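Local coordinates for stage II sporulation protein Q (Bacillus subtilis, PDB 3TUF) that forms, with SpoIIIAH, an intercellular channel between mother cell and forespore, takes part in forespore engulfment and is required to hold membrane proteins at the septum, at residues 54-59 / 64-69; 107-110 / 114-117; 150-155 / 161-166. One frame throughout, in Å; residues are numbered along the deposited sequence.

Three contacts between chain-neighbouring segments follow one another in series, and all reach the same large antiparallel sheet. Contact 3 (150-155 with 161-166) lies between the others: its centre is about 11 Å from that of contact 2 and about 18 Å from that of contact 1. It touches both, through Asn155 packed against Gly114 and through Lys55 CE, 3.9 Å from Ser161 OG. Contacts 1 and 2 do not meet, their nearest atoms being about 14 Å apart. Asp85 ties contacts 1 and 3, facing Val54 and Lys55 and bonding Ser161. With His166 it marks the position of the metal site of M23 relatives, although no metal is modelled. Contact 1 reaches SpoIIIAH.

Contact 1. Residues 54-59 / 64-69; sequences VKKFYE and KEEKEA
Two waters grip the carbonyl oxygen of Ala69 and link it to the end of strand 51-55, where Val54 and Lys55 together face Asp85 as a classic beta bulge. Water 1 donates to Ala69 O over 2.8 Å and accepts from Lys55 NZ over 2.9 Å. Water 2 also donates to Ala69 O and accepts from Lys56 N at 2.7 Å. No direct hydrogen bond joins the two segments, so water does this work. A long, flexible lysine suits position 55: bent at chi3 (-64°) and chi4 (-41°), it brings NZ within range of water 1, of Leu71 O and of Asp160, its salt-bridge partner. The end of the Tyr58 side chain comes up to helix 64-69, and Lys67 crosses it obliquely. Lys67 CB lies 3.5 Å from Tyr58 CE2, and Lys67 O meets that ring edge at 3.3 Å; the modelled 3.0 Å from Lys67 CD to Tyr58 OH is doubtful. The lysine thus gives its methylenes to the tyrosine and its ammonium to Asp177 of the SpoIIIAH chain, whose Thr173 packs on both residues; the contact belongs to the channel interface. On the exposed side the extended Lys56 makes a long salt bridge, NZ to Glu66 OE1 at 3.7 Å. Over one face of the Tyr58 ring, water 3 accepts from Glu59 N at 2.8 Å and donates weakly to Glu66 O.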
# COMPACT_ATOMS: atom_id res chain seq x y z
N VAL A 54 -4.81 26.54 30.07
CA VAL A 54 -3.43 26.69 29.54
C VAL A 54 -3.15 25.85 28.28
O VAL A 54 -2.07 25.93 27.69
CB VAL A 54 -2.38 26.36 30.57
CG1 VAL A 54 -2.34 27.50 31.60
CG2 VAL A 54 -2.62 24.89 31.17
N LYS A 55 -4.10 25.01 27.91
CA LYS A 55 -4.09 24.41 26.61
C LYS A 55 -5.50 24.05 26.17
O LYS A 55 -6.35 23.58 26.97
CB LYS A 55 -3.18 23.20 26.56
CG LYS A 55 -3.02 22.62 25.13
CD LYS A 55 -2.53 21.12 25.16
CE LYS A 55 -1.11 20.98 25.77
NZ LYS A 55 -0.24 22.11 25.28
N LYS A 56 -5.70 24.31 24.87
CA LYS A 56 -6.99 24.17 24.17
C LYS A 56 -7.02 22.88 23.34
O LYS A 56 -5.95 22.29 23.07
CB LYS A 56 -7.23 25.38 23.23
CG LYS A 56 -7.47 26.69 23.92
CD LYS A 56 -7.51 27.82 22.84
CE LYS A 56 -7.53 29.20 23.51
NZ LYS A 56 -7.41 30.34 22.54
N PHE A 57 -8.25 22.49 22.95
CA PHE A 57 -8.51 21.33 22.17
C PHE A 57 -8.05 21.68 20.73
O PHE A 57 -8.32 22.74 20.24
CB PHE A 57 -10.01 21.10 22.26
CG PHE A 57 -10.51 20.04 21.35
CD1 PHE A 57 -10.66 20.27 19.99
CD2 PHE A 57 -10.85 18.79 21.86
CE1 PHE A 57 -11.15 19.23 19.11
CE2 PHE A 57 -11.33 17.74 21.00
CZ PHE A 57 -11.48 17.95 19.64
N TYR A 58 -7.34 20.76 20.08
CA TYR A 58 -6.83 21.03 18.73
C TYR A 58 -7.94 21.25 17.70
O TYR A 58 -8.82 20.40 17.55
CB TYR A 58 -5.90 19.89 18.28
CG TYR A 58 -5.11 20.21 17.03
CD1 TYR A 58 -5.61 19.89 15.77
CD2 TYR A 58 -3.87 20.82 17.11
CE1 TYR A 58 -4.89 20.17 14.63
CE2 TYR A 58 -3.14 21.11 15.97
CZ TYR A 58 -3.66 20.78 14.73
OH TYR A 58 -2.94 21.07 13.59
N GLU A 59 -7.88 22.37 16.99
CA GLU A 59 -8.85 22.64 15.92
C GLU A 59 -8.08 22.80 14.59
O GLU A 59 -7.13 23.60 14.50
CB GLU A 59 -9.64 23.92 16.25
CG GLU A 59 -10.41 23.87 17.51
CD GLU A 59 -11.83 23.36 17.35
OE1 GLU A 59 -12.11 22.30 16.72
OE2 GLU A 59 -12.71 24.04 17.92
N LYS A 64 -1.98 28.80 12.52
CA LYS A 64 -0.79 28.03 12.76
C LYS A 64 -0.33 28.02 14.23
O LYS A 64 -0.11 26.94 14.83
CB LYS A 64 0.35 28.52 11.85
CG LYS A 64 1.54 27.55 11.89
CD LYS A 64 2.67 27.95 10.99
CE LYS A 64 3.73 28.61 11.80
NZ LYS A 64 4.98 28.34 11.07
N GLU A 65 -0.21 29.21 14.78
CA GLU A 65 0.14 29.45 16.18
C GLU A 65 -0.75 28.72 17.16
O GLU A 65 -0.26 28.14 18.13
CB GLU A 65 0.09 30.95 16.47
CG GLU A 65 1.33 31.47 17.17
CD GLU A 65 2.57 31.32 16.32
OE1 GLU A 65 2.69 30.32 15.56
OE2 GLU A 65 3.45 32.21 16.41
N GLU A 66 -2.05 28.74 16.92
CA GLU A 66 -3.00 28.09 17.81
C GLU A 66 -2.97 26.60 17.67
O GLU A 66 -3.25 25.90 18.63
CB GLU A 66 -4.40 28.53 17.48
CG GLU A 66 -4.55 29.99 17.21
CD GLU A 66 -5.43 30.61 18.24
OE1 GLU A 66 -5.35 30.14 19.43
OE2 GLU A 66 -6.21 31.53 17.86
N LYS A 67 -2.70 26.11 16.46
CA LYS A 67 -2.50 24.66 16.27
C LYS A 67 -1.25 24.22 16.99
O LYS A 67 -1.28 23.21 17.69
CB LYS A 67 -2.44 24.33 14.82
CG LYS A 67 -3.82 24.38 14.27
CD LYS A 67 -3.81 23.80 12.85
CE LYS A 67 -3.09 24.73 11.87
NZ LYS A 67 -3.28 24.17 10.47
N GLU A 68 -0.17 25.01 16.85
CA GLU A 68 1.09 24.69 17.50
C GLU A 68 0.94 24.63 19.03
O GLU A 68 1.54 23.79 19.74
CB GLU A 68 2.13 25.75 17.14
CG GLU A 68 3.03 25.31 16.01
CD GLU A 68 3.73 26.46 15.46
OE1 GLU A 68 3.05 27.49 15.36
OE2 GLU A 68 4.92 26.40 15.14
N ALA A 69 0.13 25.52 19.55
CA ALA A 69 -0.02 25.58 20.95
C ALA A 69 -1.05 24.57 21.41
O ALA A 69 -1.14 24.36 22.61
CB ALA A 69 -0.41 27.03 21.38
O HOH W 1 0.00 25.02 25.05
O HOH W 2 -3.80 25.57 23.47
O HOH W 3 -5.88 24.28 17.22

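Contact 2. Residues 107-110 / 114-117; sequences AEKD and GYVV
Glu108 and Val116 exchange both their backbone bonds, a hydrogen-bonded antiparallel pair near the turn of a beta hairpin: Glu108 N gives to Val116 O at 3.0 Å, and Val116 N to Glu108 O at 2.8 Å. Each of these acceptors also receives a CA-H, from Ala107 and Tyr115 respectively. Nearer the turn, Asp110 N donates to Gly114 O over 2.8 Å, whereas the return bond from Gly114 N to Asp110 O is weak. Asp110 suits this place because its OD1 accepts from Val112 N and Leu113 N, an Asx turn that satisfies the loop's amides; Gly114 suits its own with a positive phi. Lys109 CB makes a CH-pi contact over the Tyr115 ring, 4.0 Å from the centroid and 11° off the normal. With CG anti to the backbone N (chi1 162°), the bend at chi2 (85°) carries Lys109 CD on over the ring's rim, and CE meets Gly114 CA. A serine in place of Tyr115 removes the ring under Lys109 CB and is likely to leave the lysine chain free to turn. The other edge of 114-117 bonds to strand 125-132, Tyr115 with Leu132 and Val117 with Tyr129, while both side chains also touch Val135 of strand 134-135.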
# COMPACT_ATOMS: atom_id res chain seq x y z
N ALA A 107 -11.09 4.76 37.30
CA ALA A 107 -10.30 5.56 38.25
C ALA A 107 -8.99 4.88 38.56
O ALA A 107 -8.96 3.96 39.42
CB ALA A 107 -11.07 5.78 39.47
N GLU A 108 -7.89 5.28 37.89
CA GLU A 108 -6.62 4.59 38.13
C GLU A 108 -5.41 5.41 37.87
O GLU A 108 -5.42 6.33 37.05
CB GLU A 108 -6.51 3.36 37.24
CG GLU A 108 -7.38 3.41 36.01
CD GLU A 108 -7.30 2.10 35.22
OE1 GLU A 108 -6.36 1.96 34.36
OE2 GLU A 108 -8.16 1.22 35.46
N LYS A 109 -4.33 5.02 38.52
CA LYS A 109 -3.10 5.79 38.47
C LYS A 109 -2.46 5.23 37.25
O LYS A 109 -2.44 4.03 37.11
CB LYS A 109 -2.21 5.50 39.70
CG LYS A 109 -0.73 5.92 39.51
CD LYS A 109 -0.55 7.39 39.87
CE LYS A 109 0.41 8.10 38.90
NZ LYS A 109 1.81 7.85 39.36
N ASP A 110 -1.99 6.08 36.35
CA ASP A 110 -1.26 5.64 35.17
C ASP A 110 0.13 6.25 35.30
O ASP A 110 0.27 7.43 35.64
CB ASP A 110 -1.92 6.26 33.98
CG ASP A 110 -1.26 5.87 32.71
OD1 ASP A 110 -0.16 6.42 32.35
OD2 ASP A 110 -1.89 4.98 32.09
N GLY A 114 -0.75 10.13 35.09
CA GLY A 114 -1.20 10.43 36.49
C GLY A 114 -2.50 9.64 36.75
O GLY A 114 -2.87 8.69 36.02
N TYR A 115 -3.24 10.02 37.77
CA TYR A 115 -4.60 9.45 37.87
C TYR A 115 -5.54 9.80 36.74
O TYR A 115 -5.49 10.90 36.20
CB TYR A 115 -5.22 9.89 39.14
CG TYR A 115 -4.87 9.00 40.27
CD1 TYR A 115 -5.62 7.83 40.54
CD2 TYR A 115 -3.79 9.35 41.14
CE1 TYR A 115 -5.31 7.01 41.67
CE2 TYR A 115 -3.47 8.54 42.27
CZ TYR A 115 -4.25 7.38 42.51
OH TYR A 115 -3.94 6.62 43.59
N VAL A 116 -6.41 8.88 36.38
CA VAL A 116 -7.30 9.16 35.26
C VAL A 116 -8.63 8.75 35.77
O VAL A 116 -8.75 7.64 36.31
CB VAL A 116 -6.99 8.30 33.99
CG1 VAL A 116 -8.06 8.53 32.89
CG2 VAL A 116 -5.54 8.54 33.42
N VAL A 117 -9.61 9.65 35.66
CA VAL A 117 -10.98 9.32 36.03
C VAL A 117 -11.87 9.58 34.83
O VAL A 117 -11.67 10.54 34.08
CB VAL A 117 -11.50 10.18 37.20
CG1 VAL A 117 -13.03 9.91 37.47
CG2 VAL A 117 -10.62 9.98 38.47

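Contact 3. Residues 150-155 / 161-166; sequences GKSGKN and SGNHVH
Gly153 and His164 form a single antiparallel bridge, the one hydrogen-bonded pair that joins two loops of this M23 peptidase-like domain. The sequence His164-Val165-His166 corresponds to the HxH signature of that family, in whose active relatives the second histidine binds zinc. Here no metal is modelled, His166 instead meets Asp85 and Glu168, and Ser81 stands where such relatives have the first metal histidine (HxxxD), so the site is probably not a working one.

Of the backbone bonds, His164 N to Gly153 O is 3.0 Å long and nearly straight (177°), although the donor stands well above the carbonyl plane; the same oxygen also accepts from Ser131 OG. The return bond, Gly153 N to His164 O, is longer at 3.2 Å. Glycine brings nothing but backbone to the bridge, where both its N-H and its C=O are used. A weaker backbone contact comes from Lys154 CA, which approaches Gly162 O.

One side-chain bond crosses the contact. Ser152 OG is bonded to Asn163 OD1, but the modelled separation of 2.3 Å is too short to be taken literally. Ser152 OG also bonds Phe94 N, and Asn163 ND2 bonds Asp93, so an amide, donor as well as acceptor, appears to suit the place. Within 161-166, His164 ND1 donates to Gly162 O over 2.8 Å.

Packing completes the contact. Lys154 crosses Asn163 at about a right angle, its CG 4.2 Å from Asn163 CB, and Asn155 CB lies 4.0 Å from His164 CE1. The His164 ring is held over one face and at one edge: CG lies between the backbone N and the carbonyl carbon (chi1 71°), which turns the ring back along its own segment. There Gly162 O meets its edge in plane, and Ser161 CB rests over the centre of one face, 3.7 Å above the plane.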
# COMPACT_ATOMS: atom_id res chain seq x y z
N GLY A 150 -11.08 14.78 42.53
CA GLY A 150 -9.63 14.57 42.64
C GLY A 150 -8.88 15.85 42.83
O GLY A 150 -9.51 16.86 43.13
N LYS A 151 -7.54 15.81 42.68
CA LYS A 151 -6.71 17.03 42.78
C LYS A 151 -5.84 17.18 41.54
O LYS A 151 -5.36 16.19 41.00
CB LYS A 151 -5.79 17.03 44.02
CG LYS A 151 -5.57 18.46 44.57
CD LYS A 151 -4.84 18.56 45.92
CE LYS A 151 -5.66 18.25 47.23
NZ LYS A 151 -6.98 18.94 47.22
N SER A 152 -5.63 18.43 41.09
CA SER A 152 -4.72 18.64 40.02
C SER A 152 -3.34 18.03 40.34
O SER A 152 -2.96 17.84 41.51
CB SER A 152 -4.54 20.13 39.79
OG SER A 152 -3.52 20.65 40.65
N GLY A 153 -2.59 17.72 39.28
CA GLY A 153 -1.18 17.35 39.43
C GLY A 153 -0.40 17.49 38.16
O GLY A 153 -0.98 17.74 37.09
N LYS A 154 0.91 17.33 38.28
CA LYS A 154 1.76 17.25 37.10
C LYS A 154 1.83 15.80 36.60
O LYS A 154 1.49 14.85 37.37
CB LYS A 154 3.21 17.68 37.38
CG LYS A 154 3.44 18.75 38.44
CD LYS A 154 4.88 19.14 38.24
CE LYS A 154 5.51 19.92 39.39
NZ LYS A 154 5.70 21.37 38.95
N ASN A 155 2.40 15.67 35.39
CA ASN A 155 2.25 14.55 34.50
C ASN A 155 3.48 14.29 33.75
O ASN A 155 4.24 15.22 33.45
CB ASN A 155 1.36 15.01 33.35
CG ASN A 155 0.33 14.06 33.12
OD1 ASN A 155 0.33 12.98 33.79
ND2 ASN A 155 -0.59 14.39 32.25
N SER A 161 2.16 21.64 30.63
CA SER A 161 0.99 22.23 31.23
C SER A 161 1.13 22.26 32.77
O SER A 161 0.09 22.35 33.53
CB SER A 161 -0.20 21.33 30.94
OG SER A 161 -0.39 21.18 29.57
N GLY A 162 2.38 22.15 33.24
CA GLY A 162 2.68 22.02 34.67
C GLY A 162 1.64 21.29 35.51
O GLY A 162 1.12 20.21 35.18
N ASN A 163 1.33 21.92 36.63
CA ASN A 163 0.40 21.34 37.57
C ASN A 163 -1.00 21.66 37.06
O ASN A 163 -1.36 22.83 36.99
CB ASN A 163 0.70 21.87 38.97
CG ASN A 163 -0.32 21.43 40.01
OD1 ASN A 163 -1.39 20.89 39.73
ND2 ASN A 163 0.02 21.67 41.25
N HIS A 164 -1.76 20.65 36.64
CA HIS A 164 -3.04 20.93 35.95
C HIS A 164 -4.08 19.84 36.00
O HIS A 164 -3.83 18.77 36.53
CB HIS A 164 -2.75 21.15 34.48
CG HIS A 164 -2.37 19.88 33.74
ND1 HIS A 164 -1.12 19.29 33.86
CD2 HIS A 164 -3.07 19.12 32.86
CE1 HIS A 164 -1.06 18.22 33.09
NE2 HIS A 164 -2.24 18.09 32.47
N VAL A 165 -5.25 20.06 35.40
CA VAL A 165 -6.07 18.89 35.05
C VAL A 165 -6.31 18.89 33.53
O VAL A 165 -6.57 19.95 32.96
CB VAL A 165 -7.42 18.87 35.82
CG1 VAL A 165 -8.24 20.19 35.59
CG2 VAL A 165 -8.27 17.72 35.41
N HIS A 166 -6.18 17.74 32.87
CA HIS A 166 -6.64 17.61 31.51
C HIS A 166 -8.11 17.16 31.51
O HIS A 166 -8.46 16.19 32.17
CB HIS A 166 -5.82 16.56 30.79
CG HIS A 166 -6.19 16.38 29.34
ND1 HIS A 166 -5.88 17.31 28.37
CD2 HIS A 166 -6.83 15.37 28.70
CE1 HIS A 166 -6.30 16.88 27.19
NE2 HIS A 166 -6.90 15.72 27.36